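Local atomic coordinates of putative enoyl-CoA hydratase (Streptomyces coelicolor A3, PDB entry 3G64), a protein that probably catalyses a hydration or related reaction on acyl-CoA thioesters, as a member of the enoyl-CoA hydratase/isomerase (crotonase) family. Residues A61-V66 against R215-P220; A175-M180 against A187-R192. All coordinates share one frame; numbering follows the deposited sequence.

Interaction 1 (A61-V66 against R215-P220); sequences AVRALV and RLADGP
Arg63 meets the backbone of Ala217 where the lead-in to strand 64-69 passes the C-terminal part of helix 205-217, a junction between a sheet strand and a covering helix of the crotonase fold. The backbones approach most closely at this pair, with Arg63 CA 5.1 Å from Ala217 CA, and together the segments bury a modest 188 Å².

Hydrogen bonding carries the contact. Arg63 NE donates to Ala217 O at 2.8 Å with an N-H...O angle of 166°, so the bond is nearly straight. The oxygen sits in the guanidinium plane, and the donor in turn lies in the carbonyl plane, on a lone pair, with a C=O...N angle of 134°. Arg63 NH2 adds a weak second bond to Ala217 O at 3.3 Å, bent at the hydrogen; one carbonyl thus receives two neighbouring N-H groups of the same edge. A bend at chi3 (-57°) turns the arginine chain and brings this edge to Ala217 O. Asp25 gives NH2 a long, weak ion-pair partner elsewhere in the chain.

Nonpolar contact is slight. Arg63 CB lies 4.1 Å from Ala217 CB. Deeper along the strand, Ala64 and Val66 pack on Ala213, extending the strand-helix interface beyond the arginine. Leu216 also packs on Leu181 of the second subunit, which places this part of the helix near the subunit interface.

One water lies between the segments, with one leg weak. The water oxygen is 2.8 Å from Arg63 O, and its longer, weak leg runs to Leu216 O, the carbonyl that also accepts a hydrogen bond from Gly219 N, with Gly219 N 3.0 Å from Leu216 O.

Interaction 2 (A175-M180 against A187-R192); sequences ATRLLM and APEAER
Arg177 and Glu189 form a salt bridge between two short helices, 172-181 and 187-193, which flank strand 185-186 in a helix-strand-helix passage of the crotonase fold. The helical segments share just 77 Å² of buried surface, and their contact rests on these two long side chains near the protein surface.

The ionic geometry is specific. Arg177 presents the end of its guanidinium, and both terminal nitrogens converge on a single carboxylate oxygen: NH1 and NH2 are each 2.9 Å from Glu189 OE2. This is a forked, end-on grip, distinct from the bidentate pairing that uses both oxygens. The N-H...O angles, 140° at NH1 and 143° at NH2, show the bend expected when two donors share one acceptor. NH1 meets the syn lone pair of OE2, whereas NH2 approaches nearly along the C-O bond. The two planar groups are almost coplanar, 14° apart, and OE2 stays close to the guanidinium plane. Glu189 reaches across with CG anti to the backbone N and the chain extended beyond it. Its partner comes from the opposite direction, the arginine chain extended through chi2 and bent at chi3. With alanine in place of Arg177, the Glu189 carboxylate would probably lose its charged mate and be freer to turn, and the one direct tie between these helical segments would go.

Apolar contacts border the pair. Leu178 packs on Val185 of the intervening strand, and on Leu166 of helix 162-170 as well. The same leucine also borders the salt bridge from within its own helix: Leu178 CD1 lies 3.6 Å above the plane of the Arg177 guanidinium, offset toward its rim.

Overall arrangement
From the N terminus, the chain enters interaction 1 at 61-66, at the start of strand 64-69 in the six-stranded sheet, and returns to it only at 215-220, after 148 intervening residues rich in helix. Interaction 2 falls within that long loop: 175-180 and 187-192 are separated by six residues that include strand 185-186, so its own loop is short and local. The loops are therefore nested and do not cross. Interaction 1 ties the sheet to the C-terminal part of helix 205-217; interaction 2 joins two successive helices. Their centres, 29 Å apart, lie on opposite sides of the chain's centre, and their nearest atoms remain about 15 Å apart.

Interaction 1 (A61-V66 against R215-P220)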
loop_
_atom_site.group_PDB
_atom_site.type_symbol
_atom_site.label_atom_id
_atom_site.label_comp_id
_atom_site.label_asym_id
_atom_site.label_seq_id
_atom_site.Cartn_x
_atom_site.Cartn_y
_atom_site.Cartn_z
ATOM N N ALA A 61 -21.668 -15.269 16.318
ATOM C CA ALA A 61 -23.030 -14.942 16.671
ATOM C C ALA A 61 -23.779 -14.250 15.523
ATOM O O ALA A 61 -24.922 -14.582 15.214
ATOM C CB ALA A 61 -23.009 -14.056 17.932
ATOM N N VAL A 62 -23.090 -13.316 14.882
ATOM C CA VAL A 62 -23.680 -12.453 13.897
ATOM C C VAL A 62 -22.948 -12.625 12.576
ATOM O O VAL A 62 -21.875 -13.234 12.525
ATOM C CB VAL A 62 -23.640 -10.988 14.381
ATOM C CG1 VAL A 62 -24.204 -10.895 15.804
ATOM C CG2 VAL A 62 -22.223 -10.437 14.345
ATOM N N ARG A 63 -23.544 -12.099 11.515
ATOM C CA ARG A 63 -22.982 -12.188 10.181
ATOM C C ARG A 63 -22.559 -10.822 9.683
ATOM O O ARG A 63 -21.996 -10.714 8.608
ATOM C CB ARG A 63 -23.993 -12.837 9.204
ATOM C CG ARG A 63 -24.432 -14.244 9.618
ATOM C CD ARG A 63 -25.295 -14.993 8.570
ATOM N NE ARG A 63 -26.530 -14.312 8.163
ATOM C CZ ARG A 63 -27.669 -14.280 8.860
ATOM N NH1 ARG A 63 -27.767 -14.876 10.040
ATOM N NH2 ARG A 63 -28.721 -13.630 8.373
ATOM N N ALA A 64 -22.825 -9.780 10.470
ATOM C CA ALA A 64 -22.378 -8.421 10.146
ATOM C C ALA A 64 -22.546 -7.546 11.368
ATOM O O ALA A 64 -23.436 -7.766 12.201
ATOM C CB ALA A 64 -23.179 -7.823 8.982
ATOM N N LEU A 65 -21.708 -6.525 11.469
ATOM C CA LEU A 65 -21.824 -5.593 12.576
ATOM C C LEU A 65 -21.685 -4.159 12.079
ATOM O O LEU A 65 -20.762 -3.817 11.312
ATOM C CB LEU A 65 -20.788 -5.934 13.671
ATOM C CG LEU A 65 -20.805 -5.048 14.932
ATOM C CD1 LEU A 65 -20.261 -5.814 16.134
ATOM C CD2 LEU A 65 -20.022 -3.770 14.717
ATOM N N VAL A 66 -22.625 -3.330 12.507
ATOM C CA VAL A 66 -22.596 -1.896 12.243
ATOM C C VAL A 66 -22.154 -1.177 13.502
ATOM O O VAL A 66 -22.677 -1.425 14.603
ATOM C CB VAL A 66 -23.979 -1.363 11.830
ATOM C CG1 VAL A 66 -23.939 0.162 11.645
ATOM C CG2 VAL A 66 -24.471 -2.060 10.554
ATOM N N ARG A 215 -27.282 -6.727 3.236
ATOM C CA ARG A 215 -26.758 -7.302 2.007
ATOM C C ARG A 215 -25.693 -8.357 2.306
ATOM O O ARG A 215 -25.732 -9.464 1.758
ATOM C CB ARG A 215 -26.185 -6.215 1.093
ATOM C CG ARG A 215 -25.543 -6.796 -0.160
ATOM C CD ARG A 215 -25.022 -5.757 -1.133
ATOM N NE ARG A 215 -24.470 -6.436 -2.298
ATOM C CZ ARG A 215 -23.725 -5.871 -3.245
ATOM N NH1 ARG A 215 -23.411 -4.591 -3.192
ATOM N NH2 ARG A 215 -23.280 -6.608 -4.255
ATOM N N LEU A 216 -24.747 -8.017 3.183
ATOM C CA LEU A 216 -23.685 -8.949 3.573
ATOM C C LEU A 216 -24.259 -10.134 4.344
ATOM O O LEU A 216 -23.872 -11.270 4.095
ATOM C CB LEU A 216 -22.608 -8.236 4.413
ATOM C CG LEU A 216 -21.713 -7.286 3.615
ATOM C CD1 LEU A 216 -21.076 -6.237 4.528
ATOM C CD2 LEU A 216 -20.643 -8.067 2.877
ATOM N N ALA A 217 -25.201 -9.869 5.253
ATOM C CA ALA A 217 -25.774 -10.937 6.082
ATOM C C ALA A 217 -26.668 -11.897 5.278
ATOM O O ALA A 217 -26.934 -13.013 5.710
ATOM C CB ALA A 217 -26.557 -10.356 7.251
ATOM N N ASP A 218 -27.117 -11.443 4.114
ATOM C CA ASP A 218 -27.913 -12.262 3.210
ATOM C C ASP A 218 -27.023 -13.130 2.318
ATOM O O ASP A 218 -27.514 -14.012 1.611
ATOM C CB ASP A 218 -28.787 -11.370 2.321
ATOM C CG ASP A 218 -30.026 -10.831 3.054
ATOM O OD1 ASP A 218 -30.421 -11.392 4.102
ATOM O OD2 ASP A 218 -30.614 -9.845 2.560
ATOM N N GLY A 219 -25.718 -12.860 2.342
ATOM C CA GLY A 219 -24.786 -13.553 1.474
ATOM C C GLY A 219 -24.160 -14.770 2.136
ATOM O O GLY A 219 -24.567 -15.161 3.239
ATOM N N PRO A 220 -23.164 -15.381 1.467
ATOM C CA PRO A 220 -22.521 -16.574 2.018
ATOM C C PRO A 220 -21.498 -16.189 3.127
ATOM O O PRO A 220 -20.399 -15.710 2.828
ATOM C CB PRO A 220 -21.829 -17.185 0.794
ATOM C CG PRO A 220 -21.513 -16.039 -0.082
ATOM C CD PRO A 220 -22.597 -14.991 0.164
HETATM O O HOH W 1 -21.380 -12.187 6.352
#

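Interaction 2 (A175-M180 against A187-R192)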
loop_
_atom_site.group_PDB
_atom_site.type_symbol
_atom_site.label_atom_id
_atom_site.label_comp_id
_atom_site.label_asym_id
_atom_site.label_seq_id
_atom_site.Cartn_x
_atom_site.Cartn_y
_atom_site.Cartn_z
ATOM N N ALA A 175 -0.562 9.152 4.556
ATOM C CA ALA A 175 -0.632 8.749 5.967
ATOM C C ALA A 175 0.230 9.656 6.809
ATOM O O ALA A 175 -0.150 10.070 7.902
ATOM C CB ALA A 175 -0.170 7.292 6.166
ATOM N N THR A 176 1.429 9.938 6.320
ATOM C CA THR A 176 2.342 10.773 7.089
ATOM C C THR A 176 1.731 12.161 7.334
ATOM O O THR A 176 1.816 12.703 8.415
ATOM C CB THR A 176 3.669 10.925 6.342
ATOM O OG1 THR A 176 4.278 9.630 6.244
ATOM C CG2 THR A 176 4.622 11.889 7.088
ATOM N N ARG A 177 1.122 12.734 6.306
ATOM C CA ARG A 177 0.546 14.073 6.436
ATOM C C ARG A 177 -0.595 14.026 7.450
ATOM O O ARG A 177 -0.686 14.861 8.337
ATOM C CB ARG A 177 0.035 14.530 5.048
ATOM C CG ARG A 177 -0.706 15.848 4.985
ATOM C CD ARG A 177 -0.943 16.224 3.507
ATOM N NE ARG A 177 -1.689 15.211 2.735
ATOM C CZ ARG A 177 -3.020 15.137 2.724
ATOM N NH1 ARG A 177 -3.727 16.004 3.441
ATOM N NH2 ARG A 177 -3.659 14.218 1.993
ATOM N N LEU A 178 -1.468 13.035 7.319
ATOM C CA LEU A 178 -2.654 12.982 8.161
ATOM C C LEU A 178 -2.269 12.785 9.634
ATOM O O LEU A 178 -2.801 13.439 10.532
ATOM C CB LEU A 178 -3.538 11.817 7.706
ATOM C CG LEU A 178 -4.696 12.189 6.771
ATOM C CD1 LEU A 178 -4.163 12.947 5.582
ATOM C CD2 LEU A 178 -5.419 10.888 6.337
ATOM N N LEU A 179 -1.356 11.851 9.869
ATOM C CA LEU A 179 -0.984 11.490 11.237
ATOM C C LEU A 179 -0.060 12.504 11.868
ATOM O O LEU A 179 -0.115 12.741 13.061
ATOM C CB LEU A 179 -0.309 10.117 11.275
ATOM C CG LEU A 179 -1.248 8.941 10.969
ATOM C CD1 LEU A 179 -0.453 7.634 10.960
ATOM C CD2 LEU A 179 -2.341 8.901 12.004
HETATM N N MSE A 180 0.820 13.115 11.103
HETATM C CA MSE A 180 1.683 14.042 11.809
HETATM C C MSE A 180 1.066 15.413 12.108
HETATM O O MSE A 180 1.316 15.991 13.162
HETATM C CB MSE A 180 2.994 14.222 11.105
HETATM C CG MSE A 180 4.045 14.162 12.180
HETATM SE SE MSE A 180 5.743 14.598 11.526
HETATM C CE MSE A 180 5.920 13.061 10.386
ATOM N N ALA A 187 -15.043 15.005 3.579
ATOM C CA ALA A 187 -15.511 13.903 2.730
ATOM C C ALA A 187 -14.910 13.807 1.299
ATOM O O ALA A 187 -14.600 12.715 0.845
ATOM C CB ALA A 187 -17.073 13.905 2.652
ATOM N N PRO A 188 -14.775 14.938 0.578
ATOM C CA PRO A 188 -14.255 14.788 -0.793
ATOM C C PRO A 188 -12.801 14.294 -0.820
ATOM O O PRO A 188 -12.463 13.423 -1.605
ATOM C CB PRO A 188 -14.367 16.210 -1.382
ATOM C CG PRO A 188 -15.401 16.916 -0.520
ATOM C CD PRO A 188 -15.199 16.320 0.872
ATOM N N GLU A 189 -11.958 14.845 0.042
ATOM C CA GLU A 189 -10.584 14.397 0.115
ATOM C C GLU A 189 -10.540 12.929 0.576
ATOM O O GLU A 189 -9.815 12.114 0.010
ATOM C CB GLU A 189 -9.788 15.272 1.089
ATOM C CG GLU A 189 -8.354 14.758 1.252
ATOM C CD GLU A 189 -7.491 15.594 2.173
ATOM O OE1 GLU A 189 -7.990 16.547 2.814
ATOM O OE2 GLU A 189 -6.295 15.273 2.273
ATOM N N ALA A 190 -11.326 12.617 1.606
ATOM C CA ALA A 190 -11.415 11.260 2.154
ATOM C C ALA A 190 -11.790 10.261 1.061
ATOM O O ALA A 190 -11.182 9.190 0.955
ATOM C CB ALA A 190 -12.428 11.207 3.315
ATOM N N GLU A 191 -12.781 10.620 0.244
ATOM C CA GLU A 191 -13.179 9.786 -0.879
ATOM C C GLU A 191 -12.043 9.634 -1.896
ATOM O O GLU A 191 -11.748 8.538 -2.343
ATOM C CB GLU A 191 -14.418 10.389 -1.550
ATOM C CG GLU A 191 -15.283 9.376 -2.269
ATOM C CD GLU A 191 -14.648 8.838 -3.538
ATOM O OE1 GLU A 191 -14.049 9.634 -4.302
ATOM O OE2 GLU A 191 -14.759 7.613 -3.781
ATOM N N ARG A 192 -11.430 10.748 -2.286
ATOM C CA ARG A 192 -10.299 10.707 -3.215
ATOM C C ARG A 192 -9.152 9.809 -2.729
ATOM O O ARG A 192 -8.586 9.045 -3.509
ATOM C CB ARG A 192 -9.747 12.123 -3.459
ATOM C CG ARG A 192 -10.660 13.030 -4.306
ATOM C CD ARG A 192 -9.907 14.275 -4.835
ATOM N NE ARG A 192 -9.167 15.012 -3.802
ATOM C CZ ARG A 192 -9.671 16.008 -3.078
ATOM N NH1 ARG A 192 -10.924 16.390 -3.239
ATOM N NH2 ARG A 192 -8.922 16.622 -2.185
#